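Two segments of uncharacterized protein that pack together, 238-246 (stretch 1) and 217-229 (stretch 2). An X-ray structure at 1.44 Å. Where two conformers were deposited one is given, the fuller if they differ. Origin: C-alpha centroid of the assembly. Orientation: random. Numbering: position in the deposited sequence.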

# COMPACT_ATOMS: atom_id res chain seq x y z
N TYR A 238 -8.09 -5.14 18.57
CA TYR A 238 -7.02 -4.44 17.86
C TYR A 238 -6.74 -5.12 16.53
O TYR A 238 -7.02 -6.32 16.36
CB TYR A 238 -5.75 -4.30 18.71
CG TYR A 238 -4.87 -5.52 18.84
CD1 TYR A 238 -3.91 -5.82 17.90
CD2 TYR A 238 -5.00 -6.36 19.92
CE1 TYR A 238 -3.09 -6.96 18.04
CE2 TYR A 238 -4.18 -7.47 20.08
CZ TYR A 238 -3.26 -7.78 19.13
OH TYR A 238 -2.42 -8.89 19.32
N ASN A 239 -6.24 -4.35 15.57
CA ASN A 239 -6.00 -4.88 14.27
C ASN A 239 -4.91 -4.09 13.60
O ASN A 239 -5.06 -2.90 13.32
CB ASN A 239 -7.27 -4.93 13.42
CG ASN A 239 -7.11 -5.74 12.17
OD1 ASN A 239 -6.18 -5.54 11.40
ND2 ASN A 239 -8.04 -6.70 11.95
N SER A 240 -3.77 -4.76 13.36
CA SER A 240 -2.62 -4.09 12.77
C SER A 240 -2.77 -3.62 11.32
O SER A 240 -1.90 -2.91 10.82
CB SER A 240 -1.41 -5.01 12.86
OG SER A 240 -1.60 -6.11 12.03
N ARG A 241 -3.90 -3.96 10.68
CA ARG A 241 -4.19 -3.49 9.32
C ARG A 241 -5.23 -2.41 9.24
O ARG A 241 -5.70 -2.06 8.15
CB ARG A 241 -4.60 -4.68 8.44
CG ARG A 241 -3.52 -5.74 8.29
CD ARG A 241 -2.21 -5.16 7.74
NE ARG A 241 -2.45 -4.51 6.46
CZ ARG A 241 -1.59 -3.72 5.83
NH1 ARG A 241 -0.41 -3.44 6.37
NH2 ARG A 241 -1.95 -3.22 4.64
N ARG A 242 -5.56 -1.82 10.38
CA ARG A 242 -6.53 -0.74 10.40
C ARG A 242 -5.99 0.61 9.88
O ARG A 242 -4.94 1.11 10.34
CB ARG A 242 -7.07 -0.57 11.81
CG ARG A 242 -8.14 0.50 11.90
CD ARG A 242 -8.99 0.31 13.16
NE ARG A 242 -9.87 -0.84 13.01
CZ ARG A 242 -9.83 -1.98 13.70
NH1 ARG A 242 -8.98 -2.18 14.70
NH2 ARG A 242 -10.67 -2.96 13.41
N GLY A 243 -6.76 1.21 8.98
CA GLY A 243 -6.49 2.51 8.45
C GLY A 243 -7.61 2.95 7.55
O GLY A 243 -8.73 3.17 8.04
N VAL A 244 -7.36 3.02 6.25
CA VAL A 244 -8.41 3.34 5.28
C VAL A 244 -9.08 2.14 4.65
O VAL A 244 -10.10 2.29 3.99
CB VAL A 244 -7.91 4.30 4.17
CG1 VAL A 244 -7.36 5.61 4.76
CG2 VAL A 244 -6.88 3.59 3.29
N GLY A 245 -8.55 0.95 4.88
CA GLY A 245 -9.12 -0.23 4.26
C GLY A 245 -10.52 -0.47 4.82
O GLY A 245 -10.76 -0.33 6.04
N PRO A 246 -11.49 -0.85 3.98
CA PRO A 246 -12.85 -1.00 4.44
C PRO A 246 -13.14 -2.17 5.40
O PRO A 246 -14.04 -2.07 6.21
CB PRO A 246 -13.64 -1.19 3.13
CG PRO A 246 -12.62 -1.72 2.18
CD PRO A 246 -11.38 -0.98 2.51
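Stretch 2, residues 217-229: GWTMDFICARRSG

Two irregular segments can be held together by a few well-placed backbone bonds, as this pair illustrates. Stretch 1 has neither helix nor strand, its one defined feature being a type I turn from Asn 239 to Arg 242; stretch 2 is mostly loop, with a weakly bonded helical turn at about 222-225. The chains run in opposite directions: Ser 240 lies nearest Ala 225, Gly 243 nearest Met 220 (CA to CA 4.1 Å), and Gly 245 nearest Trp 218. A single beta bridge joins Gly 243 to Met 220. On either side of it in sequence, Val 244 N donates to Thr 219 O at 3.0 Å, and Asp 221 N donates to Arg 242 O at 2.9 Å.

So close an approach depends on a bare glycine. A CB on Gly 243 would point toward stretch 2 and lie 2.1 Å from Thr 219 O, a clash. Its CA instead makes a CA-H...O contact with that oxygen at 3.4 Å.

A second anchor gathers at Ser 240, where Gly 229 O accepts from both Ser 240 N and Ser 240 OG, each at 3.0 Å. Nearby, Ser 240 CA approaches Cys 224 O at 3.5 Å, while Ser 240 O receives Ala 225 CA at 3.5 Å.

Side chains fill the space around this frame. Met 220, a selenomethionine, starts sideways, but its end comes nearer: CE lies 3.3 Å from Arg 241 O and over one face of the Arg 241 guanidinium. The same guanidinium meets Trp 218 at its edge, NH2 to CE3 3.5 Å, and a water links Arg 241 NH2 (2.8 Å) to Trp 218 O (2.7 Å). At the far end, Tyr 238 CB packs 3.7 Å from Arg 227 NH1, with at most a weak cation-pi attraction.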

# COMPACT_ATOMS: atom_id res chain seq x y z
N GLY A 217 -0.02 -0.03 -0.59
CA GLY A 217 -1.35 -0.43 -1.06
C GLY A 217 -2.54 0.08 -0.25
O GLY A 217 -3.59 0.36 -0.83
N TRP A 218 -2.39 0.13 1.08
CA TRP A 218 -3.43 0.58 2.00
C TRP A 218 -2.86 1.52 3.05
O TRP A 218 -2.05 1.12 3.89
CB TRP A 218 -4.09 -0.58 2.76
CG TRP A 218 -4.77 -1.67 2.00
CD1 TRP A 218 -6.11 -1.81 1.82
CD2 TRP A 218 -4.15 -2.80 1.38
NE1 TRP A 218 -6.37 -2.96 1.12
CE2 TRP A 218 -5.19 -3.59 0.86
CE3 TRP A 218 -2.84 -3.21 1.23
CZ2 TRP A 218 -4.94 -4.77 0.16
CZ3 TRP A 218 -2.59 -4.40 0.54
CH2 TRP A 218 -3.64 -5.16 0.01
N THR A 219 -3.31 2.75 3.09
CA THR A 219 -2.83 3.69 4.09
C THR A 219 -3.24 3.21 5.49
O THR A 219 -4.43 3.00 5.75
CB THR A 219 -3.37 5.09 3.82
OG1 THR A 219 -2.96 5.50 2.51
CG2 THR A 219 -2.89 6.09 4.89
N MSE A 220 -2.25 3.10 6.36
CA MSE A 220 -2.45 2.66 7.74
C MSE A 220 -2.66 3.81 8.71
O MSE A 220 -2.08 4.89 8.56
CB MSE A 220 -1.24 1.88 8.22
CG MSE A 220 -1.04 0.56 7.55
SE MSE A 220 -2.47 -0.68 7.88
CE MSE A 220 -3.50 -0.37 6.34
N ASP A 221 -3.43 3.52 9.76
CA ASP A 221 -3.37 4.34 10.97
C ASP A 221 -2.09 3.89 11.66
O ASP A 221 -1.98 2.75 12.10
CB ASP A 221 -4.60 4.08 11.81
CG ASP A 221 -4.63 4.93 13.09
OD1 ASP A 221 -3.54 5.18 13.65
OD2 ASP A 221 -5.74 5.38 13.51
N PHE A 222 -1.11 4.79 11.75
CA PHE A 222 0.20 4.42 12.26
C PHE A 222 0.15 3.86 13.68
O PHE A 222 0.93 2.97 14.04
CB PHE A 222 1.16 5.62 12.24
CG PHE A 222 1.60 6.04 10.87
CD1 PHE A 222 2.28 5.17 10.05
CD2 PHE A 222 1.50 7.37 10.47
CE1 PHE A 222 2.75 5.58 8.82
CE2 PHE A 222 1.97 7.78 9.23
CZ PHE A 222 2.63 6.89 8.43
N ILE A 223 -0.76 4.36 14.51
CA ILE A 223 -0.88 3.84 15.87
C ILE A 223 -1.35 2.38 15.85
O ILE A 223 -0.80 1.53 16.57
CB ILE A 223 -1.79 4.75 16.72
CG1 ILE A 223 -1.02 6.07 16.98
CG2 ILE A 223 -2.15 4.08 18.04
CD1 ILE A 223 -1.86 7.19 17.54
N CYS A 224 -2.34 2.06 15.03
CA CYS A 224 -2.82 0.69 14.93
C CYS A 224 -1.75 -0.25 14.38
O CYS A 224 -1.63 -1.41 14.80
CB CYS A 224 -4.04 0.61 14.04
SG CYS A 224 -5.42 1.71 14.53
N ALA A 225 -0.97 0.25 13.42
CA ALA A 225 -0.03 -0.57 12.65
C ALA A 225 1.22 -0.93 13.41
O ALA A 225 2.02 -1.71 12.90
CB ALA A 225 0.30 0.15 11.33
N ARG A 226 1.45 -0.39 14.61
CA ARG A 226 2.57 -0.79 15.44
C ARG A 226 2.52 -2.26 15.78
O ARG A 226 3.55 -2.89 15.94
CB ARG A 226 2.59 -0.03 16.78
CG ARG A 226 2.76 1.45 16.69
CD ARG A 226 2.52 2.07 18.08
NE ARG A 226 1.18 1.77 18.56
CZ ARG A 226 0.83 1.41 19.79
NH1 ARG A 226 1.71 1.37 20.79
NH2 ARG A 226 -0.43 1.14 20.05
N ARG A 227 1.32 -2.81 15.95
CA ARG A 227 1.12 -4.20 16.38
C ARG A 227 1.36 -5.21 15.27
O ARG A 227 1.21 -4.89 14.13
CB ARG A 227 -0.31 -4.42 16.85
CG ARG A 227 -0.57 -4.12 18.29
CD ARG A 227 -0.40 -2.64 18.62
NE ARG A 227 -0.51 -2.41 20.07
CZ ARG A 227 -1.65 -2.45 20.78
NH1 ARG A 227 -2.82 -2.72 20.22
NH2 ARG A 227 -1.60 -2.25 22.09
N SER A 228 1.71 -6.44 15.68
CA SER A 228 1.63 -7.63 14.84
C SER A 228 0.28 -8.26 15.07
O SER A 228 -0.15 -8.35 16.21
CB SER A 228 2.74 -8.64 15.22
OG SER A 228 2.77 -9.77 14.35
N GLY A 229 -0.37 -8.70 13.98
CA GLY A 229 -1.62 -9.43 14.04
C GLY A 229 -2.83 -8.63 14.55
O GLY A 229 -2.87 -7.40 14.40
O HOH W 1 -0.53 -1.10 3.48